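Local coordinates for 150aa long hypothetical histidine triad nucleotide-binding protein (Sulfolobus tokodaii, PDB 2EO4), which binds zinc and probably acts as a histidine triad nucleotide hydrolase or transferase, possibly with adenylylsulfatase activity, at residues 74-79 / 101-106; 17-22 / 59-64; 43-48 / 91-96. One frame throughout, in Å; residues are numbered along the deposited sequence.

Interaction 1 of 3, residues 74-79 / 101-106; sequences KADGLR and PTWEGD
D76 reaches across to E104, whose backbone N meets OD2 at 2.9 Å in a nearly straight bond (173°), on the anti side of the carboxylate. Beside it, the carbonyl of T102 is gripped twice: D76 N lies 3.0 Å from T102 O and G77 N 3.2 Å from the same atom. Two residues thus face one, a classic beta bulge, and the regular antiparallel pairing follows with T102 N bonded to G77 O. The indole of W103 lies beside the turn at K74 and A75; A75 CB sits 3.9 Å above the indole plane, nearer its edge than its middle, while W103 NE1 donates to the carbonyl of V73. P101 CB touches both A75 CB and L78 CD2, each at 4.0 Å. With its OG1 between backbone N and carbonyl carbon (chi1 63°), T102 turns that hydroxyl to S87 of the second subunit and leaves CG2 on R79 CD. K74 closes helix 52-72 in a Schellman motif, and the bulge starts strand 77-84 alongside 97-102; L78 and P101 pack back on that helix, while L78 and R79 pair with a strand of the second subunit, carrying the sheet across the interface.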
loop_
_atom_site.group_PDB
_atom_site.type_symbol
_atom_site.label_atom_id
_atom_site.label_comp_id
_atom_site.label_asym_id
_atom_site.label_seq_id
_atom_site.Cartn_x
_atom_site.Cartn_y
_atom_site.Cartn_z
ATOM N N LYS A 74 6.547 19.019 -4.523
ATOM C CA LYS A 74 6.178 19.720 -3.295
ATOM C C LYS A 74 4.786 19.328 -2.813
ATOM O O LYS A 74 3.934 20.178 -2.548
ATOM C CB LYS A 74 6.250 21.237 -3.509
ATOM C CG LYS A 74 7.664 21.753 -3.740
ATOM C CD LYS A 74 8.549 21.475 -2.530
ATOM C CE LYS A 74 9.992 21.903 -2.777
ATOM N NZ LYS A 74 10.624 21.114 -3.871
ATOM N N ALA A 75 4.562 18.026 -2.694
ATOM C CA ALA A 75 3.274 17.521 -2.245
ATOM C C ALA A 75 3.137 17.626 -0.734
ATOM O O ALA A 75 4.125 17.558 -0.003
ATOM C CB ALA A 75 3.109 16.063 -2.681
ATOM N N ASP A 76 1.905 17.798 -0.268
ATOM C CA ASP A 76 1.636 17.875 1.160
ATOM C C ASP A 76 1.332 16.475 1.669
ATOM O O ASP A 76 1.446 16.193 2.862
ATOM C CB ASP A 76 0.449 18.793 1.429
ATOM C CG ASP A 76 0.751 20.232 1.079
ATOM O OD1 ASP A 76 1.782 20.739 1.569
ATOM O OD2 ASP A 76 -0.027 20.842 0.320
ATOM N N GLY A 77 0.945 15.601 0.749
ATOM C CA GLY A 77 0.639 14.235 1.125
ATOM C C GLY A 77 0.782 13.280 -0.043
ATOM O O GLY A 77 1.035 13.696 -1.176
ATOM N N LEU A 78 0.627 11.993 0.243
ATOM C CA LEU A 78 0.727 10.957 -0.780
ATOM C C LEU A 78 -0.199 9.811 -0.416
ATOM O O LEU A 78 -0.342 9.478 0.756
ATOM C CB LEU A 78 2.145 10.389 -0.855
ATOM C CG LEU A 78 3.330 11.313 -1.148
ATOM C CD1 LEU A 78 4.619 10.526 -0.923
ATOM C CD2 LEU A 78 3.252 11.843 -2.571
ATOM N N ARG A 79 -0.820 9.224 -1.434
ATOM C CA ARG A 79 -1.694 8.070 -1.257
ATOM C C ARG A 79 -0.931 6.900 -1.874
ATOM O O ARG A 79 -0.556 6.966 -3.041
ATOM C CB ARG A 79 -3.008 8.246 -2.032
ATOM C CG ARG A 79 -3.896 9.405 -1.601
ATOM C CD ARG A 79 -4.943 9.708 -2.676
ATOM N NE ARG A 79 -5.737 8.531 -3.030
ATOM C CZ ARG A 79 -6.480 8.429 -4.129
ATOM N NH1 ARG A 79 -6.539 9.435 -4.993
ATOM N NH2 ARG A 79 -7.161 7.314 -4.370
ATOM N N PRO A 101 0.303 11.769 -5.521
ATOM C CA PRO A 101 0.504 12.999 -4.747
ATOM C C PRO A 101 -0.763 13.800 -4.476
ATOM O O PRO A 101 -1.689 13.822 -5.288
ATOM C CB PRO A 101 1.492 13.795 -5.605
ATOM C CG PRO A 101 2.237 12.726 -6.365
ATOM C CD PRO A 101 1.109 11.795 -6.754
ATOM N N THR A 102 -0.791 14.462 -3.326
ATOM C CA THR A 102 -1.924 15.296 -2.955
ATOM C C THR A 102 -1.402 16.618 -2.404
ATOM O O THR A 102 -0.245 16.714 -1.989
ATOM C CB THR A 102 -2.816 14.619 -1.881
ATOM O OG1 THR A 102 -2.068 14.420 -0.676
ATOM C CG2 THR A 102 -3.325 13.275 -2.383
ATOM N N TRP A 103 -2.260 17.632 -2.412
ATOM C CA TRP A 103 -1.904 18.956 -1.909
ATOM C C TRP A 103 -3.090 19.513 -1.141
ATOM O O TRP A 103 -4.241 19.202 -1.451
ATOM C CB TRP A 103 -1.586 19.906 -3.068
ATOM C CG TRP A 103 -0.390 19.514 -3.872
ATOM C CD1 TRP A 103 0.897 19.937 -3.691
ATOM C CD2 TRP A 103 -0.363 18.596 -4.969
ATOM N NE1 TRP A 103 1.724 19.337 -4.611
ATOM C CE2 TRP A 103 0.977 18.510 -5.407
ATOM C CE3 TRP A 103 -1.341 17.838 -5.625
ATOM C CZ2 TRP A 103 1.364 17.692 -6.473
ATOM C CZ3 TRP A 103 -0.954 17.023 -6.687
ATOM C CH2 TRP A 103 0.388 16.959 -7.097
ATOM N N GLU A 104 -2.815 20.335 -0.139
ATOM C CA GLU A 104 -3.892 20.933 0.630
ATOM C C GLU A 104 -4.489 22.066 -0.195
ATOM O O GLU A 104 -5.643 22.446 -0.012
ATOM C CB GLU A 104 -3.363 21.426 1.977
ATOM C CG GLU A 104 -3.379 20.330 3.036
ATOM C CD GLU A 104 -2.489 20.627 4.220
ATOM O OE1 GLU A 104 -2.485 21.785 4.685
ATOM O OE2 GLU A 104 -1.800 19.696 4.692
ATOM N N GLY A 105 -3.693 22.583 -1.127
ATOM C CA GLY A 105 -4.148 23.650 -1.997
ATOM C C GLY A 105 -4.043 23.222 -3.450
ATOM O O GLY A 105 -4.783 22.347 -3.900
ATOM N N ASP A 106 -3.119 23.839 -4.181
ATOM C CA ASP A 106 -2.898 23.519 -5.589
ATOM C C ASP A 106 -1.427 23.169 -5.787
ATOM O O ASP A 106 -0.578 23.580 -4.995
ATOM C CB ASP A 106 -3.260 24.718 -6.471
ATOM C CG ASP A 106 -4.711 25.133 -6.327
ATOM O OD1 ASP A 106 -5.600 24.311 -6.636
ATOM O OD2 ASP A 106 -4.963 26.282 -5.906
HETATM O O HOH W 1 -1.509 16.988 3.804
#

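Interaction 2 of 3, residues 17-22 / 59-64; sequences YEDEKF and AKVVKL
Y17, D19 and F22 belong to the hairpin that links strands 15-18 and 22-26 at the edge of the HIT-domain sheet, and Y17 and F22 pack on V61 and L64 of helix 52-72. V61 bridges the two rings, sending one methyl to each. Its CG1, anti to the backbone N (chi1 172°), lies 3.7 Å from Y17 CE2, and its CG2 is 4.0 Å from F22 CG. One turn further along the helix, L64 brings CD2 to within 3.8 Å of Y17 CE1, its side chain crossing that of the tyrosine at about a right angle. The two helix residues therefore meet Y17 at different sides of its ring, CE2 and CE1.

The hairpin end is shaped by D19. Y17 OH donates to D19 OD2 at 2.6 Å, which ties down the far end of the ring that V61 and L64 touch. The other oxygen, OD1, accepts from K21 N in an Asx turn and also from F22 N, three residues on, at 2.6 Å. L139 and K140 of helix 122-143 add to the packing around L64, and V38 of the central strand 36-40 lies against V61. Between hairpin and helix the close contacts join apolar side-chain atoms, whereas the D19 carboxylate turns its oxygens to Y17 OH, K21 N and F22 N: it fixes the tyrosine and the backbone, and the helix supplies hydrocarbon.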
loop_
_atom_site.group_PDB
_atom_site.type_symbol
_atom_site.label_atom_id
_atom_site.label_comp_id
_atom_site.label_asym_id
_atom_site.label_seq_id
_atom_site.Cartn_x
_atom_site.Cartn_y
_atom_site.Cartn_z
ATOM N N TYR A 17 12.931 5.849 -11.678
ATOM C CA TYR A 17 13.789 5.037 -10.820
ATOM C C TYR A 17 13.970 3.655 -11.421
ATOM O O TYR A 17 13.041 3.080 -11.988
ATOM C CB TYR A 17 13.200 4.867 -9.413
ATOM C CG TYR A 17 14.044 3.956 -8.536
ATOM C CD1 TYR A 17 15.134 4.455 -7.827
ATOM C CD2 TYR A 17 13.785 2.584 -8.465
ATOM C CE1 TYR A 17 15.951 3.616 -7.070
ATOM C CE2 TYR A 17 14.598 1.731 -7.710
ATOM C CZ TYR A 17 15.678 2.257 -7.017
ATOM O OH TYR A 17 16.489 1.429 -6.271
ATOM N N GLU A 18 15.173 3.112 -11.292
ATOM C CA GLU A 18 15.423 1.779 -11.804
ATOM C C GLU A 18 16.698 1.183 -11.240
ATOM O O GLU A 18 17.703 1.876 -11.080
ATOM C CB GLU A 18 15.492 1.787 -13.340
ATOM C CG GLU A 18 15.778 0.412 -13.955
ATOM C CD GLU A 18 15.745 0.409 -15.481
ATOM O OE1 GLU A 18 15.962 1.474 -16.095
ATOM O OE2 GLU A 18 15.520 -0.671 -16.068
ATOM N N ASP A 19 16.621 -0.092 -10.887
ATOM C CA ASP A 19 17.780 -0.834 -10.415
ATOM C C ASP A 19 17.664 -2.212 -11.047
ATOM O O ASP A 19 16.847 -2.410 -11.946
ATOM C CB ASP A 19 17.866 -0.905 -8.874
ATOM C CG ASP A 19 16.659 -1.546 -8.223
ATOM O OD1 ASP A 19 16.136 -2.554 -8.742
ATOM O OD2 ASP A 19 16.249 -1.048 -7.149
ATOM N N GLU A 20 18.469 -3.166 -10.600
ATOM C CA GLU A 20 18.433 -4.495 -11.194
ATOM C C GLU A 20 17.122 -5.261 -11.068
ATOM O O GLU A 20 16.793 -6.069 -11.938
ATOM C CB GLU A 20 19.573 -5.347 -10.626
ATOM C CG GLU A 20 20.951 -4.862 -11.034
ATOM C CD GLU A 20 21.116 -4.793 -12.543
ATOM O OE1 GLU A 20 20.972 -5.842 -13.207
ATOM O OE2 GLU A 20 21.387 -3.689 -13.063
ATOM N N LYS A 21 16.359 -5.004 -10.009
ATOM C CA LYS A 21 15.114 -5.739 -9.807
ATOM C C LYS A 21 13.825 -4.927 -9.708
ATOM O O LYS A 21 12.738 -5.501 -9.691
ATOM C CB LYS A 21 15.236 -6.616 -8.559
ATOM C CG LYS A 21 16.317 -7.683 -8.655
ATOM C CD LYS A 21 16.243 -8.644 -7.478
ATOM C CE LYS A 21 17.294 -9.740 -7.586
ATOM N NZ LYS A 21 17.147 -10.758 -6.502
ATOM N N PHE A 22 13.940 -3.606 -9.637
ATOM C CA PHE A 22 12.758 -2.755 -9.518
ATOM C C PHE A 22 12.816 -1.525 -10.404
ATOM O O PHE A 22 13.867 -1.172 -10.938
ATOM C CB PHE A 22 12.570 -2.309 -8.065
ATOM C CG PHE A 22 12.333 -3.441 -7.114
ATOM C CD1 PHE A 22 13.395 -4.212 -6.649
ATOM C CD2 PHE A 22 11.041 -3.766 -6.714
ATOM C CE1 PHE A 22 13.170 -5.293 -5.800
ATOM C CE2 PHE A 22 10.804 -4.846 -5.864
ATOM C CZ PHE A 22 11.870 -5.613 -5.407
ATOM N N ALA A 59 8.918 -2.488 -0.660
ATOM C CA ALA A 59 8.537 -1.499 0.345
ATOM C C ALA A 59 9.607 -0.419 0.493
ATOM O O ALA A 59 9.294 0.756 0.675
ATOM C CB ALA A 59 8.298 -2.179 1.686
ATOM N N LYS A 60 10.871 -0.828 0.421
ATOM C CA LYS A 60 11.983 0.107 0.552
ATOM C C LYS A 60 12.080 1.030 -0.656
ATOM O O LYS A 60 12.380 2.219 -0.521
ATOM C CB LYS A 60 13.292 -0.668 0.740
ATOM C CG LYS A 60 13.297 -1.532 1.988
ATOM C CD LYS A 60 14.576 -2.343 2.115
ATOM C CE LYS A 60 14.484 -3.311 3.287
ATOM N NZ LYS A 60 15.728 -4.113 3.455
ATOM N N VAL A 61 11.832 0.485 -1.844
ATOM C CA VAL A 61 11.875 1.287 -3.058
ATOM C C VAL A 61 10.717 2.286 -3.027
ATOM O O VAL A 61 10.876 3.449 -3.390
ATOM C CB VAL A 61 11.766 0.401 -4.325
ATOM C CG1 VAL A 61 11.616 1.270 -5.562
ATOM C CG2 VAL A 61 13.011 -0.476 -4.453
ATOM N N VAL A 62 9.551 1.827 -2.586
ATOM C CA VAL A 62 8.387 2.700 -2.495
ATOM C C VAL A 62 8.696 3.892 -1.579
ATOM O O VAL A 62 8.338 5.028 -1.885
ATOM C CB VAL A 62 7.156 1.923 -1.967
ATOM C CG1 VAL A 62 6.024 2.888 -1.609
ATOM C CG2 VAL A 62 6.676 0.958 -3.038
ATOM N N LYS A 63 9.378 3.644 -0.467
ATOM C CA LYS A 63 9.716 4.755 0.430
ATOM C C LYS A 63 10.607 5.779 -0.277
ATOM O O LYS A 63 10.325 6.977 -0.266
ATOM C CB LYS A 63 10.440 4.263 1.688
ATOM C CG LYS A 63 10.848 5.416 2.619
ATOM C CD LYS A 63 11.599 4.951 3.865
ATOM C CE LYS A 63 12.064 6.152 4.686
ATOM N NZ LYS A 63 12.736 5.771 5.968
ATOM N N LEU A 64 11.692 5.305 -0.882
ATOM C CA LEU A 64 12.620 6.192 -1.579
ATOM C C LEU A 64 11.940 7.012 -2.670
ATOM O O LEU A 64 12.071 8.240 -2.718
ATOM C CB LEU A 64 13.765 5.386 -2.200
ATOM C CG LEU A 64 14.708 6.173 -3.119
ATOM C CD1 LEU A 64 15.358 7.304 -2.337
ATOM C CD2 LEU A 64 15.768 5.241 -3.695
#

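Interaction 3 of 3, residues 43-48 / 91-96. With ZN (zinc ion), chain B; PO4 (phosphate ion), chain C.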
loop_
_atom_site.group_PDB
_atom_site.type_symbol
_atom_site.label_atom_id
_atom_site.label_comp_id
_atom_site.label_asym_id
_atom_site.label_seq_id
_atom_site.Cartn_x
_atom_site.Cartn_y
_atom_site.Cartn_z
ATOM N N HIS A 43 7.606 -10.549 -13.019
ATOM C CA HIS A 43 6.153 -10.550 -13.116
ATOM C C HIS A 43 5.425 -11.378 -12.053
ATOM O O HIS A 43 5.635 -12.582 -11.933
ATOM C CB HIS A 43 5.740 -11.045 -14.508
ATOM C CG HIS A 43 4.269 -10.962 -14.770
ATOM N ND1 HIS A 43 3.686 -9.892 -15.418
ATOM C CD2 HIS A 43 3.259 -11.808 -14.458
ATOM C CE1 HIS A 43 2.381 -10.086 -15.494
ATOM N NE2 HIS A 43 2.097 -11.239 -14.917
ATOM N N PHE A 44 4.571 -10.706 -11.286
ATOM C CA PHE A 44 3.737 -11.332 -10.259
ATOM C C PHE A 44 2.342 -10.771 -10.526
ATOM O O PHE A 44 2.194 -9.571 -10.747
ATOM C CB PHE A 44 4.184 -10.932 -8.846
ATOM C CG PHE A 44 5.502 -11.517 -8.436
ATOM C CD1 PHE A 44 5.627 -12.883 -8.196
ATOM C CD2 PHE A 44 6.619 -10.704 -8.281
ATOM C CE1 PHE A 44 6.849 -13.428 -7.806
ATOM C CE2 PHE A 44 7.845 -11.238 -7.892
ATOM C CZ PHE A 44 7.958 -12.604 -7.653
ATOM N N GLU A 45 1.329 -11.631 -10.520
ATOM C CA GLU A 45 -0.041 -11.198 -10.793
ATOM C C GLU A 45 -0.526 -10.082 -9.879
ATOM O O GLU A 45 -1.223 -9.162 -10.319
ATOM C CB GLU A 45 -1.002 -12.382 -10.685
ATOM C CG GLU A 45 -0.855 -13.402 -11.801
ATOM C CD GLU A 45 -1.232 -12.835 -13.156
ATOM O OE1 GLU A 45 -2.399 -12.421 -13.324
ATOM O OE2 GLU A 45 -0.361 -12.800 -14.052
ATOM N N ASN A 46 -0.165 -10.180 -8.606
ATOM C CA ASN A 46 -0.570 -9.194 -7.614
ATOM C C ASN A 46 0.316 -9.300 -6.377
ATOM O O ASN A 46 1.257 -10.094 -6.342
ATOM C CB ASN A 46 -2.039 -9.412 -7.234
ATOM C CG ASN A 46 -2.297 -10.809 -6.700
ATOM O OD1 ASN A 46 -1.697 -11.221 -5.710
ATOM N ND2 ASN A 46 -3.192 -11.545 -7.357
ATOM N N TYR A 47 0.003 -8.497 -5.364
ATOM C CA TYR A 47 0.767 -8.458 -4.119
ATOM C C TYR A 47 0.872 -9.810 -3.407
ATOM O O TYR A 47 1.922 -10.157 -2.865
ATOM C CB TYR A 47 0.124 -7.423 -3.184
ATOM C CG TYR A 47 0.940 -7.057 -1.962
ATOM C CD1 TYR A 47 0.898 -7.834 -0.805
ATOM C CD2 TYR A 47 1.739 -5.915 -1.958
ATOM C CE1 TYR A 47 1.627 -7.480 0.329
ATOM C CE2 TYR A 47 2.473 -5.551 -0.831
ATOM C CZ TYR A 47 2.411 -6.334 0.307
ATOM O OH TYR A 47 3.134 -5.971 1.419
ATOM N N LEU A 48 -0.215 -10.570 -3.419
ATOM C CA LEU A 48 -0.255 -11.863 -2.741
ATOM C C LEU A 48 0.580 -12.962 -3.393
ATOM O O LEU A 48 0.910 -13.960 -2.745
ATOM C CB LEU A 48 -1.707 -12.329 -2.623
ATOM C CG LEU A 48 -2.665 -11.304 -2.004
ATOM C CD1 LEU A 48 -4.064 -11.886 -1.953
ATOM C CD2 LEU A 48 -2.192 -10.920 -0.608
ATOM N N VAL A 91 -6.451 -3.596 -12.913
ATOM C CA VAL A 91 -6.631 -3.745 -14.356
ATOM C C VAL A 91 -5.334 -4.168 -15.041
ATOM O O VAL A 91 -5.358 -4.698 -16.152
ATOM C CB VAL A 91 -7.162 -2.441 -15.013
ATOM C CG1 VAL A 91 -8.524 -2.097 -14.441
ATOM C CG2 VAL A 91 -6.178 -1.300 -14.809
ATOM N N ILE A 92 -4.196 -3.910 -14.398
ATOM C CA ILE A 92 -2.911 -4.341 -14.946
ATOM C C ILE A 92 -2.437 -5.420 -13.981
ATOM O O ILE A 92 -2.133 -5.144 -12.817
ATOM C CB ILE A 92 -1.861 -3.208 -15.004
ATOM C CG1 ILE A 92 -2.368 -2.065 -15.889
ATOM C CG2 ILE A 92 -0.555 -3.752 -15.580
ATOM C CD1 ILE A 92 -1.389 -0.906 -16.025
ATOM N N PHE A 93 -2.384 -6.654 -14.465
ATOM C CA PHE A 93 -2.011 -7.768 -13.614
ATOM C C PHE A 93 -0.529 -8.084 -13.507
ATOM O O PHE A 93 -0.069 -9.188 -13.808
ATOM C CB PHE A 93 -2.847 -8.980 -14.027
ATOM C CG PHE A 93 -4.319 -8.743 -13.856
ATOM C CD1 PHE A 93 -4.918 -8.895 -12.610
ATOM C CD2 PHE A 93 -5.083 -8.240 -14.906
ATOM C CE1 PHE A 93 -6.248 -8.544 -12.407
ATOM C CE2 PHE A 93 -6.416 -7.884 -14.712
ATOM C CZ PHE A 93 -6.999 -8.035 -13.460
ATOM N N HIS A 94 0.200 -7.067 -13.062
ATOM C CA HIS A 94 1.634 -7.103 -12.812
ATOM C C HIS A 94 1.708 -6.222 -11.571
ATOM O O HIS A 94 1.398 -5.032 -11.639
ATOM C CB HIS A 94 2.421 -6.446 -13.949
ATOM C CG HIS A 94 3.902 -6.400 -13.716
ATOM N ND1 HIS A 94 4.807 -7.060 -14.521
ATOM C CD2 HIS A 94 4.638 -5.774 -12.764
ATOM C CE1 HIS A 94 6.032 -6.844 -14.079
ATOM N NE2 HIS A 94 5.959 -6.066 -13.013
ATOM N N LEU A 95 2.088 -6.814 -10.445
ATOM C CA LEU A 95 2.170 -6.096 -9.178
ATOM C C LEU A 95 2.782 -4.708 -9.281
ATOM O O LEU A 95 3.915 -4.547 -9.728
ATOM C CB LEU A 95 2.967 -6.927 -8.163
ATOM C CG LEU A 95 3.366 -6.285 -6.826
ATOM C CD1 LEU A 95 2.157 -5.714 -6.103
ATOM C CD2 LEU A 95 4.050 -7.343 -5.971
ATOM N N HIS A 96 2.017 -3.705 -8.865
ATOM C CA HIS A 96 2.506 -2.339 -8.871
ATOM C C HIS A 96 1.854 -1.554 -7.757
ATOM O O HIS A 96 0.694 -1.788 -7.408
ATOM C CB HIS A 96 2.249 -1.646 -10.213
ATOM C CG HIS A 96 0.809 -1.596 -10.618
ATOM N ND1 HIS A 96 0.094 -2.718 -10.975
ATOM C CD2 HIS A 96 -0.029 -0.546 -10.790
ATOM C CE1 HIS A 96 -1.120 -2.362 -11.355
ATOM N NE2 HIS A 96 -1.220 -1.049 -11.253
HETATM ZN ZN ZN B . 4.452 -8.236 -16.220
HETATM P P PO4 C . -4.467 -0.906 -11.192
HETATM O O1 PO4 C . -3.474 0.030 -11.769
HETATM O O2 PO4 C . -4.270 -1.007 -9.724
HETATM O O3 PO4 C . -5.842 -0.396 -11.475
HETATM O O4 PO4 C . -4.299 -2.251 -11.808
#
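H43 and H94 meet through zinc, each giving ND1 to the metal, at 2.0 Å from H43 and 2.1 Å from H94. The two rings stand with their planes at 82°, and C1 and C4 supply the remaining two ligands. On the side of each ring away from zinc, NE2 is held by an acceptor. H43 NE2 donates to E45 OE2 at 3.0 Å, almost in the ring plane but above the plane of the carboxylate, and H94 NE2 is bonded to the carbonyl of P40. Such second-shell acceptors fix the rotation of the rings and would probably make them stronger donors to zinc.

Between the backbones, L95 N bonds to F44 O at 2.8 Å, nearly along the C=O axis, and H94 CA adds a CA-H...O contact to the same oxygen. Apolar packing falls to L95, whose CD1 approaches Y47 CB at 3.9 Å and whose CB lies against F44 CB; L55 and L58 of helix 52-72 also touch this leucine. E45 OE1 rests 3.5 Å from F93 CB, the carboxylate and phenyl planes only 4° apart.

H96 NE2 donates to O1 of a phosphate, probably from the crystallisation liquor, at 2.6 Å, while V91 N and I92 N both donate to O4. Through its other ring nitrogen, H96 ND1 donates to H94 O, which orients the ring; H98 and N83 also bind the ion. H96 is the predicted nucleotidylated histidine, so the phosphate probably marks where a nucleotide's phosphate would sit in this histidine triad site; H94, first of the predicted motif, also serves the separate Cys2His2 zinc site.

All three contacts lie within the HIT domain and are built round one antiparallel sheet and helix 52-72. Interaction 2 closes before interaction 1 opens, whereas interaction 3 alternates with each of them along the chain. Interactions 2 and 3 have centres about 16 Å apart; the centre of interaction 1 is about 22 Å from that of interaction 2 and about 26 Å from that of interaction 3, and no two of them touch. Interaction 1 joins the neighbouring strands 77-84 and 97-102, interaction 2 sets the opposite edge of the sheet against the helix, and interaction 3 brings together the loops that carry zinc and the predicted active histidine. Each also touches the second subunit, so the dimer draws on all three regions.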